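Aspartate carbamoyltransferase (Leishmania major, PDB 7K46) probably catalyses the transfer of a carbamoyl group from carbamoyl phosphate to L-aspartate, an early step of de novo pyrimidine biosynthesis. Local coordinates at residues A18-I26 / K181-L189; G51-S62 / L103-H114. All coordinates share one frame; numbering follows the deposited sequence.

Interaction 1. Residues A18-I26 / K181-L189; sequences AAQFSRADI and KLLAHNFAL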
loop_
_atom_site.group_PDB
_atom_site.type_symbol
_atom_site.label_atom_id
_atom_site.label_comp_id
_atom_site.label_asym_id
_atom_site.label_seq_id
_atom_site.Cartn_x
_atom_site.Cartn_y
_atom_site.Cartn_z
ATOM N N ALA A 18 -1.260 -27.846 0.835
ATOM C CA ALA A 18 0.048 -28.488 0.853
ATOM C C ALA A 18 -0.046 -29.952 0.434
ATOM O O ALA A 18 0.958 -30.536 0.006
ATOM C CB ALA A 18 0.672 -28.362 2.242
ATOM N N ALA A 19 -1.232 -30.552 0.524
ATOM C CA ALA A 19 -1.393 -31.926 0.060
ATOM C C ALA A 19 -1.204 -32.064 -1.450
ATOM O O ALA A 19 -1.081 -33.188 -1.947
ATOM C CB ALA A 19 -2.769 -32.461 0.479
ATOM N N GLN A 20 -1.170 -30.968 -2.204
ATOM C CA GLN A 20 -0.982 -31.125 -3.640
ATOM C C GLN A 20 0.477 -31.381 -4.021
ATOM O O GLN A 20 0.751 -31.672 -5.190
ATOM C CB GLN A 20 -1.562 -29.909 -4.394
ATOM C CG GLN A 20 -0.797 -28.628 -4.303
ATOM C CD GLN A 20 -1.550 -27.468 -4.952
ATOM O OE1 GLN A 20 -2.613 -27.039 -4.479
ATOM N NE2 GLN A 20 -1.006 -26.968 -6.048
ATOM N N PHE A 21 1.406 -31.353 -3.067
ATOM C CA PHE A 21 2.824 -31.551 -3.349
ATOM C C PHE A 21 3.293 -32.957 -2.985
ATOM O O PHE A 21 2.852 -33.530 -1.985
ATOM C CB PHE A 21 3.652 -30.527 -2.583
ATOM C CG PHE A 21 3.327 -29.108 -2.961
ATOM C CD1 PHE A 21 3.518 -28.668 -4.267
ATOM C CD2 PHE A 21 2.811 -28.229 -2.027
ATOM C CE1 PHE A 21 3.214 -27.350 -4.634
ATOM C CE2 PHE A 21 2.508 -26.907 -2.383
ATOM C CZ PHE A 21 2.710 -26.475 -3.683
ATOM N N SER A 22 4.206 -33.497 -3.793
ATOM C CA SER A 22 4.901 -34.730 -3.449
ATOM C C SER A 22 6.054 -34.433 -2.495
ATOM O O SER A 22 6.459 -33.284 -2.317
ATOM C CB SER A 22 5.443 -35.407 -4.702
ATOM O OG SER A 22 6.408 -34.571 -5.311
ATOM N N ARG A 23 6.607 -35.492 -1.889
ATOM C CA ARG A 23 7.814 -35.313 -1.086
ATOM C C ARG A 23 8.936 -34.711 -1.930
ATOM O O ARG A 23 9.658 -33.819 -1.467
ATOM C CB ARG A 23 8.241 -36.646 -0.463
ATOM C CG ARG A 23 9.638 -36.645 0.150
ATOM C CD ARG A 23 9.768 -35.668 1.322
ATOM N NE ARG A 23 11.113 -35.702 1.896
ATOM C CZ ARG A 23 11.506 -36.527 2.857
ATOM N NH1 ARG A 23 10.667 -37.378 3.428
ATOM N NH2 ARG A 23 12.776 -36.509 3.249
ATOM N N ALA A 24 9.053 -35.146 -3.192
ATOM C CA ALA A 24 10.062 -34.580 -4.087
ATOM C C ALA A 24 9.849 -33.085 -4.303
ATOM O O ALA A 24 10.822 -32.320 -4.324
ATOM C CB ALA A 24 10.067 -35.318 -5.429
ATOM N N ASP A 25 8.589 -32.652 -4.484
ATOM C CA ASP A 25 8.285 -31.220 -4.594
ATOM C C ASP A 25 8.743 -30.470 -3.349
ATOM O O ASP A 25 9.299 -29.367 -3.433
ATOM C CB ASP A 25 6.780 -30.973 -4.765
ATOM C CG ASP A 25 6.202 -31.484 -6.082
ATOM O OD1 ASP A 25 6.903 -31.524 -7.126
ATOM O OD2 ASP A 25 4.989 -31.811 -6.057
ATOM N N ILE A 26 8.452 -31.031 -2.176
ATOM C CA ILE A 26 8.801 -30.372 -0.921
ATOM C C ILE A 26 10.314 -30.279 -0.770
ATOM O O ILE A 26 10.851 -29.218 -0.413
ATOM C CB ILE A 26 8.146 -31.107 0.262
ATOM C CG1 ILE A 26 6.614 -31.003 0.159
ATOM C CG2 ILE A 26 8.652 -30.552 1.600
ATOM C CD1 ILE A 26 5.868 -31.893 1.143
ATOM N N LYS A 181 -1.272 -34.195 9.005
ATOM C CA LYS A 181 -1.492 -35.024 7.818
ATOM C C LYS A 181 -0.309 -34.928 6.864
ATOM O O LYS A 181 0.164 -35.944 6.340
ATOM C CB LYS A 181 -2.771 -34.604 7.098
ATOM C CG LYS A 181 -4.066 -34.869 7.843
ATOM C CD LYS A 181 -5.209 -34.278 7.030
ATOM C CE LYS A 181 -6.519 -34.335 7.764
ATOM N NZ LYS A 181 -7.602 -33.789 6.899
ATOM N N LEU A 182 0.192 -33.711 6.642
ATOM C CA LEU A 182 1.299 -33.515 5.714
ATOM C C LEU A 182 2.566 -34.199 6.214
ATOM O O LEU A 182 3.281 -34.845 5.435
ATOM C CB LEU A 182 1.538 -32.018 5.515
ATOM C CG LEU A 182 2.517 -31.654 4.407
ATOM C CD1 LEU A 182 1.893 -31.996 3.071
ATOM C CD2 LEU A 182 2.872 -30.180 4.478
ATOM N N LEU A 183 2.865 -34.060 7.508
ATOM C CA LEU A 183 4.081 -34.654 8.057
ATOM C C LEU A 183 4.024 -36.179 7.982
ATOM O O LEU A 183 4.986 -36.828 7.555
ATOM C CB LEU A 183 4.286 -34.190 9.504
ATOM C CG LEU A 183 4.691 -32.728 9.739
ATOM C CD1 LEU A 183 4.738 -32.363 11.224
ATOM C CD2 LEU A 183 6.041 -32.458 9.092
ATOM N N ALA A 184 2.893 -36.766 8.393
ATOM C CA ALA A 184 2.767 -38.221 8.413
ATOM C C ALA A 184 2.769 -38.807 7.007
ATOM O O ALA A 184 3.208 -39.942 6.812
ATOM C CB ALA A 184 1.489 -38.634 9.145
ATOM N N HIS A 185 2.267 -38.060 6.025
ATOM C CA HIS A 185 2.225 -38.578 4.666
ATOM C C HIS A 185 3.592 -38.565 4.003
ATOM O O HIS A 185 3.874 -39.433 3.168
ATOM C CB HIS A 185 1.250 -37.766 3.806
ATOM C CG HIS A 185 0.979 -38.385 2.471
ATOM N ND1 HIS A 185 0.378 -39.618 2.333
ATOM C CD2 HIS A 185 1.240 -37.951 1.215
ATOM C CE1 HIS A 185 0.271 -39.913 1.048
ATOM N NE2 HIS A 185 0.786 -38.916 0.349
ATOM N N ASN A 186 4.448 -37.601 4.350
ATOM C CA ASN A 186 5.640 -37.334 3.558
ATOM C C ASN A 186 6.957 -37.627 4.259
ATOM O O ASN A 186 7.994 -37.646 3.586
ATOM C CB ASN A 186 5.652 -35.869 3.099
ATOM C CG ASN A 186 4.585 -35.575 2.063
ATOM O OD1 ASN A 186 4.654 -36.068 0.935
ATOM N ND2 ASN A 186 3.595 -34.756 2.438
ATOM N N PHE A 187 6.962 -37.863 5.568
ATOM C CA PHE A 187 8.211 -37.965 6.300
ATOM C C PHE A 187 8.201 -39.162 7.241
ATOM O O PHE A 187 7.166 -39.531 7.808
ATOM C CB PHE A 187 8.493 -36.685 7.085
ATOM C CG PHE A 187 8.696 -35.482 6.207
ATOM C CD1 PHE A 187 9.958 -35.160 5.733
ATOM C CD2 PHE A 187 7.624 -34.680 5.847
ATOM C CE1 PHE A 187 10.152 -34.053 4.912
ATOM C CE2 PHE A 187 7.811 -33.569 5.034
ATOM C CZ PHE A 187 9.078 -33.262 4.563
ATOM N N ALA A 188 9.384 -39.752 7.407
ATOM C CA ALA A 188 9.572 -40.910 8.282
ATOM C C ALA A 188 9.738 -40.442 9.731
ATOM O O ALA A 188 10.805 -40.551 10.343
ATOM C CB ALA A 188 10.769 -41.727 7.818
ATOM N N LEU A 189 8.648 -39.903 10.277
ATOM C CA LEU A 189 8.657 -39.442 11.657
ATOM C C LEU A 189 8.918 -40.602 12.607
ATOM O O LEU A 189 8.530 -41.739 12.347
ATOM C CB LEU A 189 7.320 -38.800 12.013
ATOM C CG LEU A 189 6.820 -37.696 11.076
ATOM C CD1 LEU A 189 5.475 -37.213 11.598
ATOM C CD2 LEU A 189 7.825 -36.568 11.012
HETATM O O HOH W 1 1.986 -33.168 0.289
HETATM O O HOH W 2 2.947 -36.169 -0.989
#
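Arg23 NH1 donates to the backbone O of Asn186 over 2.7 Å, a bond that joins the start of helix 23-41, in the carbamoyl phosphate-binding part of the chain, to the C-terminal end of helix 174-186 in the aspartate-binding part. The acceptor lies near the guanidinium plane and the donor in turn lies in the carbonyl plane, though the bond is bent to 148° at the hydrogen. A bend at chi2 (63°) brings the arginine back over Phe187, whose CE1 lies over the centre of the guanidinium group, 3.5 Å from Arg23 CZ, the two planes 24° apart. The remaining nitrogens are also held, NE by Asp27 and NH2 by Asp160, which limits rotation of the group over the inclined ring. Ser22 and Asp25 form a capping box at the start of helix 23-41. The Asn186 amide lies between the two segments: ND2 donates to Leu182 O one helical turn back, at 3.0 Å, and also to a water bound to Ala18 O. A second water joins OD1 to Phe21 O. Ile26 CD1 lies 3.9 Å from Asn186 ND2. Towards residue 18 the contact turns apolar, with Ala18 CB against Leu182 CD2 at 3.6 Å.

Interaction 2. Residues G51-S62 / L103-H114; sequences GRVMTPLFFEDS and LDSYSDVLVLRH
Backbone bonds pair strand 53-58 with strand 109-113 in parallel register, Thr55 N and Leu57 N giving to Val109 O and Val111 O, while Thr55 O and Leu57 O receive Val111 N and Arg113 N. At the start Val53 O takes two donors, Asp108 N at 2.8 Å and Val109 N at 3.2 Å, and Val53 N is held by Asp108 OD2, which also forms a salt bridge with Arg75 of a second subunit. Among hydroxyls, Thr55 OG1 sits 2.7 Å from Ser107 OG and is hydrogen-bonded to Tyr106 OH at 2.9 Å; Ser107 OG donates to Leu103 O. In the salt bridge at the other end Arg113, bent at chi2 (86°), brings NE to Glu60 OE2 at 2.7 Å, on the anti side and tilted out of the carboxylate plane, and Ser62 CB rests over the guanidinium face. Arg113 CB stands over the Phe58 ring as a CH-pi contact, 3.5 Å from the centroid. Apolar contacts include Met54 CE on Val111 CG2. These strands are the central pair of the parallel sheet of the carbamoyl phosphate-binding domain, between 79-80 and 131-133; helix 63-74 packs on the side of Met54, Pro56, Phe58 and Val111, and helices 96-104 and 117-126 on that of Leu57 and Leu112.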
loop_
_atom_site.group_PDB
_atom_site.type_symbol
_atom_site.label_atom_id
_atom_site.label_comp_id
_atom_site.label_asym_id
_atom_site.label_seq_id
_atom_site.Cartn_x
_atom_site.Cartn_y
_atom_site.Cartn_z
ATOM N N GLY A 51 8.188 -6.527 -13.472
ATOM C CA GLY A 51 7.043 -6.346 -14.341
ATOM C C GLY A 51 5.878 -7.289 -14.105
ATOM O O GLY A 51 4.879 -7.193 -14.829
ATOM N N ARG A 52 5.969 -8.201 -13.138
ATOM C CA ARG A 52 4.851 -9.061 -12.775
ATOM C C ARG A 52 4.165 -8.503 -11.531
ATOM O O ARG A 52 4.810 -7.923 -10.657
ATOM C CB ARG A 52 5.310 -10.500 -12.513
ATOM C CG ARG A 52 6.239 -11.070 -13.585
ATOM C CD ARG A 52 5.635 -11.015 -14.991
ATOM N NE ARG A 52 6.680 -11.240 -15.990
ATOM C CZ ARG A 52 6.754 -10.642 -17.172
ATOM N NH1 ARG A 52 5.817 -9.804 -17.587
ATOM N NH2 ARG A 52 7.800 -10.891 -17.961
ATOM N N VAL A 53 2.850 -8.695 -11.452
ATOM C CA VAL A 53 2.013 -8.027 -10.458
ATOM C C VAL A 53 1.321 -9.068 -9.585
ATOM O O VAL A 53 0.672 -9.983 -10.100
ATOM C CB VAL A 53 0.969 -7.123 -11.136
ATOM C CG1 VAL A 53 -0.094 -6.654 -10.116
ATOM C CG2 VAL A 53 1.663 -5.939 -11.802
ATOM N N MET A 54 1.442 -8.904 -8.270
ATOM C CA MET A 54 0.675 -9.659 -7.291
ATOM C C MET A 54 -0.419 -8.756 -6.737
ATOM O O MET A 54 -0.146 -7.598 -6.387
ATOM C CB MET A 54 1.581 -10.131 -6.142
ATOM C CG MET A 54 0.815 -10.556 -4.861
ATOM S SD MET A 54 1.918 -10.848 -3.446
ATOM C CE MET A 54 2.658 -12.408 -3.929
ATOM N N THR A 55 -1.644 -9.278 -6.634
ATOM C CA THR A 55 -2.677 -8.602 -5.845
ATOM C C THR A 55 -3.099 -9.491 -4.685
ATOM O O THR A 55 -3.664 -10.579 -4.913
ATOM C CB THR A 55 -3.916 -8.229 -6.670
ATOM O OG1 THR A 55 -3.548 -7.362 -7.744
ATOM C CG2 THR A 55 -4.919 -7.494 -5.778
ATOM N N PRO A 56 -2.895 -9.067 -3.441
ATOM C CA PRO A 56 -3.512 -9.767 -2.310
ATOM C C PRO A 56 -4.940 -9.299 -2.098
ATOM O O PRO A 56 -5.257 -8.111 -2.237
ATOM C CB PRO A 56 -2.623 -9.371 -1.116
ATOM C CG PRO A 56 -1.474 -8.539 -1.717
ATOM C CD PRO A 56 -2.015 -7.980 -2.993
ATOM N N LEU A 57 -5.805 -10.252 -1.762
ATOM C CA LEU A 57 -7.212 -9.982 -1.480
ATOM C C LEU A 57 -7.494 -10.631 -0.130
ATOM O O LEU A 57 -7.709 -11.844 -0.054
ATOM C CB LEU A 57 -8.121 -10.525 -2.586
ATOM C CG LEU A 57 -9.580 -10.062 -2.554
ATOM C CD1 LEU A 57 -9.681 -8.562 -2.879
ATOM C CD2 LEU A 57 -10.428 -10.895 -3.511
ATOM N N PHE A 58 -7.459 -9.831 0.936
ATOM C CA PHE A 58 -7.506 -10.344 2.302
ATOM C C PHE A 58 -8.813 -9.899 2.946
ATOM O O PHE A 58 -9.013 -8.709 3.219
ATOM C CB PHE A 58 -6.290 -9.877 3.106
ATOM C CG PHE A 58 -5.084 -10.770 2.965
ATOM C CD1 PHE A 58 -4.595 -11.118 1.711
ATOM C CD2 PHE A 58 -4.422 -11.246 4.094
ATOM C CE1 PHE A 58 -3.476 -11.943 1.581
ATOM C CE2 PHE A 58 -3.306 -12.074 3.974
ATOM C CZ PHE A 58 -2.828 -12.418 2.720
ATOM N N PHE A 59 -9.716 -10.855 3.154
ATOM C CA PHE A 59 -10.995 -10.580 3.791
ATOM C C PHE A 59 -10.916 -10.641 5.307
ATOM O O PHE A 59 -11.857 -10.215 5.987
ATOM C CB PHE A 59 -12.059 -11.562 3.287
ATOM C CG PHE A 59 -12.480 -11.314 1.864
ATOM C CD1 PHE A 59 -11.721 -11.797 0.810
ATOM C CD2 PHE A 59 -13.634 -10.597 1.582
ATOM C CE1 PHE A 59 -12.098 -11.569 -0.501
ATOM C CE2 PHE A 59 -14.018 -10.370 0.267
ATOM C CZ PHE A 59 -13.244 -10.859 -0.773
ATOM N N GLU A 60 -9.832 -11.175 5.846
ATOM C CA GLU A 60 -9.544 -11.103 7.266
ATOM C C GLU A 60 -8.119 -10.595 7.430
ATOM O O GLU A 60 -7.265 -10.812 6.568
ATOM C CB GLU A 60 -9.725 -12.468 7.950
ATOM C CG GLU A 60 -9.055 -13.625 7.231
ATOM C CD GLU A 60 -9.207 -14.937 7.977
ATOM O OE1 GLU A 60 -10.068 -14.987 8.885
ATOM O OE2 GLU A 60 -8.469 -15.909 7.659
ATOM N N ASP A 61 -7.876 -9.896 8.528
ATOM C CA ASP A 61 -6.545 -9.362 8.778
ATOM C C ASP A 61 -5.582 -10.489 9.126
ATOM O O ASP A 61 -5.883 -11.341 9.965
ATOM C CB ASP A 61 -6.588 -8.342 9.912
ATOM C CG ASP A 61 -7.293 -7.060 9.516
ATOM O OD1 ASP A 61 -7.646 -6.915 8.323
ATOM O OD2 ASP A 61 -7.487 -6.196 10.397
ATOM N N SER A 62 -4.422 -10.499 8.466
ATOM C CA SER A 62 -3.294 -11.325 8.902
ATOM C C SER A 62 -2.045 -10.620 8.373
ATOM O O SER A 62 -1.479 -11.006 7.349
ATOM C CB SER A 62 -3.369 -12.773 8.416
ATOM O OG SER A 62 -2.231 -13.510 8.860
ATOM N N LEU A 103 -9.327 -8.517 -10.453
ATOM C CA LEU A 103 -7.899 -8.704 -10.198
ATOM C C LEU A 103 -7.188 -9.311 -11.404
ATOM O O LEU A 103 -6.058 -8.921 -11.731
ATOM C CB LEU A 103 -7.693 -9.585 -8.964
ATOM C CG LEU A 103 -7.618 -8.913 -7.594
ATOM C CD1 LEU A 103 -8.882 -8.118 -7.294
ATOM C CD2 LEU A 103 -7.351 -9.954 -6.495
ATOM N N ASP A 104 -7.826 -10.280 -12.074
ATOM C CA ASP A 104 -7.206 -10.933 -13.227
ATOM C C ASP A 104 -7.019 -9.993 -14.405
ATOM O O ASP A 104 -6.277 -10.325 -15.342
ATOM C CB ASP A 104 -8.043 -12.121 -13.713
ATOM C CG ASP A 104 -7.765 -13.394 -12.954
ATOM O OD1 ASP A 104 -6.625 -13.608 -12.486
ATOM O OD2 ASP A 104 -8.708 -14.200 -12.835
ATOM N N SER A 105 -7.716 -8.857 -14.418
ATOM C CA SER A 105 -7.561 -7.944 -15.536
ATOM C C SER A 105 -6.168 -7.322 -15.572
ATOM O O SER A 105 -5.723 -6.878 -16.635
ATOM C CB SER A 105 -8.637 -6.861 -15.481
ATOM O OG SER A 105 -8.362 -5.937 -14.439
ATOM N N TYR A 106 -5.457 -7.293 -14.448
ATOM C CA TYR A 106 -4.157 -6.644 -14.442
ATOM C C TYR A 106 -3.072 -7.416 -13.693
ATOM O O TYR A 106 -1.917 -6.974 -13.713
ATOM C CB TYR A 106 -4.294 -5.217 -13.856
ATOM C CG TYR A 106 -4.677 -5.245 -12.405
ATOM C CD1 TYR A 106 -3.708 -5.452 -11.423
ATOM C CD2 TYR A 106 -6.008 -5.116 -12.009
ATOM C CE1 TYR A 106 -4.040 -5.519 -10.080
ATOM C CE2 TYR A 106 -6.358 -5.185 -10.655
ATOM C CZ TYR A 106 -5.360 -5.393 -9.700
ATOM O OH TYR A 106 -5.666 -5.471 -8.355
ATOM N N SER A 107 -3.391 -8.539 -13.040
ATOM C CA SER A 107 -2.464 -9.249 -12.161
ATOM C C SER A 107 -1.864 -10.475 -12.848
ATOM O O SER A 107 -2.429 -11.030 -13.794
ATOM C CB SER A 107 -3.157 -9.722 -10.870
ATOM O OG SER A 107 -3.733 -8.661 -10.128
ATOM N N ASP A 108 -0.716 -10.911 -12.321
ATOM C CA ASP A 108 -0.109 -12.188 -12.680
ATOM C C ASP A 108 -0.332 -13.273 -11.634
ATOM O O ASP A 108 -0.288 -14.456 -11.970
ATOM C CB ASP A 108 1.399 -12.022 -12.887
ATOM C CG ASP A 108 1.720 -11.117 -14.056
ATOM O OD1 ASP A 108 1.761 -11.610 -15.208
ATOM O OD2 ASP A 108 1.889 -9.907 -13.816
ATOM N N VAL A 109 -0.521 -12.899 -10.374
ATOM C CA VAL A 109 -0.751 -13.868 -9.309
ATOM C C VAL A 109 -1.647 -13.208 -8.273
ATOM O O VAL A 109 -1.523 -12.009 -7.996
ATOM C CB VAL A 109 0.578 -14.384 -8.693
ATOM C CG1 VAL A 109 1.379 -13.252 -8.038
ATOM C CG2 VAL A 109 0.315 -15.532 -7.686
ATOM N N LEU A 110 -2.585 -13.989 -7.730
ATOM C CA LEU A 110 -3.476 -13.523 -6.680
ATOM C C LEU A 110 -3.131 -14.238 -5.380
ATOM O O LEU A 110 -2.666 -15.380 -5.397
ATOM C CB LEU A 110 -4.947 -13.788 -7.042
ATOM C CG LEU A 110 -5.441 -13.430 -8.450
ATOM C CD1 LEU A 110 -6.968 -13.584 -8.520
ATOM C CD2 LEU A 110 -5.046 -12.014 -8.796
ATOM N N VAL A 111 -3.338 -13.553 -4.251
ATOM C CA VAL A 111 -3.172 -14.156 -2.924
ATOM C C VAL A 111 -4.483 -13.956 -2.176
ATOM O O VAL A 111 -4.848 -12.815 -1.864
ATOM C CB VAL A 111 -1.996 -13.546 -2.139
ATOM C CG1 VAL A 111 -1.824 -14.262 -0.783
ATOM C CG2 VAL A 111 -0.689 -13.602 -2.952
ATOM N N LEU A 112 -5.185 -15.052 -1.874
ATOM C CA LEU A 112 -6.513 -14.990 -1.265
ATOM C C LEU A 112 -6.472 -15.439 0.193
ATOM O O LEU A 112 -6.007 -16.547 0.504
ATOM C CB LEU A 112 -7.524 -15.852 -2.032
ATOM C CG LEU A 112 -8.929 -15.851 -1.407
ATOM C CD1 LEU A 112 -9.598 -14.473 -1.575
ATOM C CD2 LEU A 112 -9.807 -16.960 -1.986
ATOM N N ARG A 113 -6.989 -14.590 1.076
ATOM C CA ARG A 113 -7.193 -14.922 2.484
ATOM C C ARG A 113 -8.666 -14.706 2.815
ATOM O O ARG A 113 -9.146 -13.564 2.852
ATOM C CB ARG A 113 -6.290 -14.071 3.373
ATOM C CG ARG A 113 -6.526 -14.254 4.851
ATOM C CD ARG A 113 -5.728 -15.417 5.396
ATOM N NE ARG A 113 -5.891 -15.547 6.839
ATOM C CZ ARG A 113 -4.942 -15.970 7.667
ATOM N NH1 ARG A 113 -3.739 -16.312 7.225
ATOM N NH2 ARG A 113 -5.204 -16.043 8.973
ATOM N N HIS A 114 -9.382 -15.803 3.041
ATOM C CA HIS A 114 -10.806 -15.779 3.345
ATOM C C HIS A 114 -11.076 -16.922 4.309
ATOM O O HIS A 114 -10.506 -18.003 4.152
ATOM C CB HIS A 114 -11.640 -15.944 2.067
ATOM C CG HIS A 114 -13.078 -15.548 2.212
ATOM N ND1 HIS A 114 -13.970 -16.243 3.002
ATOM C CD2 HIS A 114 -13.787 -14.547 1.635
ATOM C CE1 HIS A 114 -15.162 -15.676 2.919
ATOM N NE2 HIS A 114 -15.077 -14.642 2.100
HETATM O O HOH W 3 2.766 -9.677 -16.937
#

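Interaction 1 is the more buried, nearer the chain centre, and joins two domains; interaction 2 is only partly buried and lies farther out, within one domain. The 51-62 and 103-114 segments form the middle of the sheet in the carbamoyl phosphate-binding part, where regular backbone bonding dominates, the start of the strands meets a second subunit and Asp61 packs on a third. The 18-26 and 181-189 segments meet as helix ends and turns, are touched by no other subunit, and combine one direct hydrogen bond, a guanidinium-ring contact, two bridging waters and a few apolar contacts. Interaction 2 buries nearly three times the surface. Helix 23-41 leads into strand 53-58, yet the contacts' nearest atoms are about 12 Å apart.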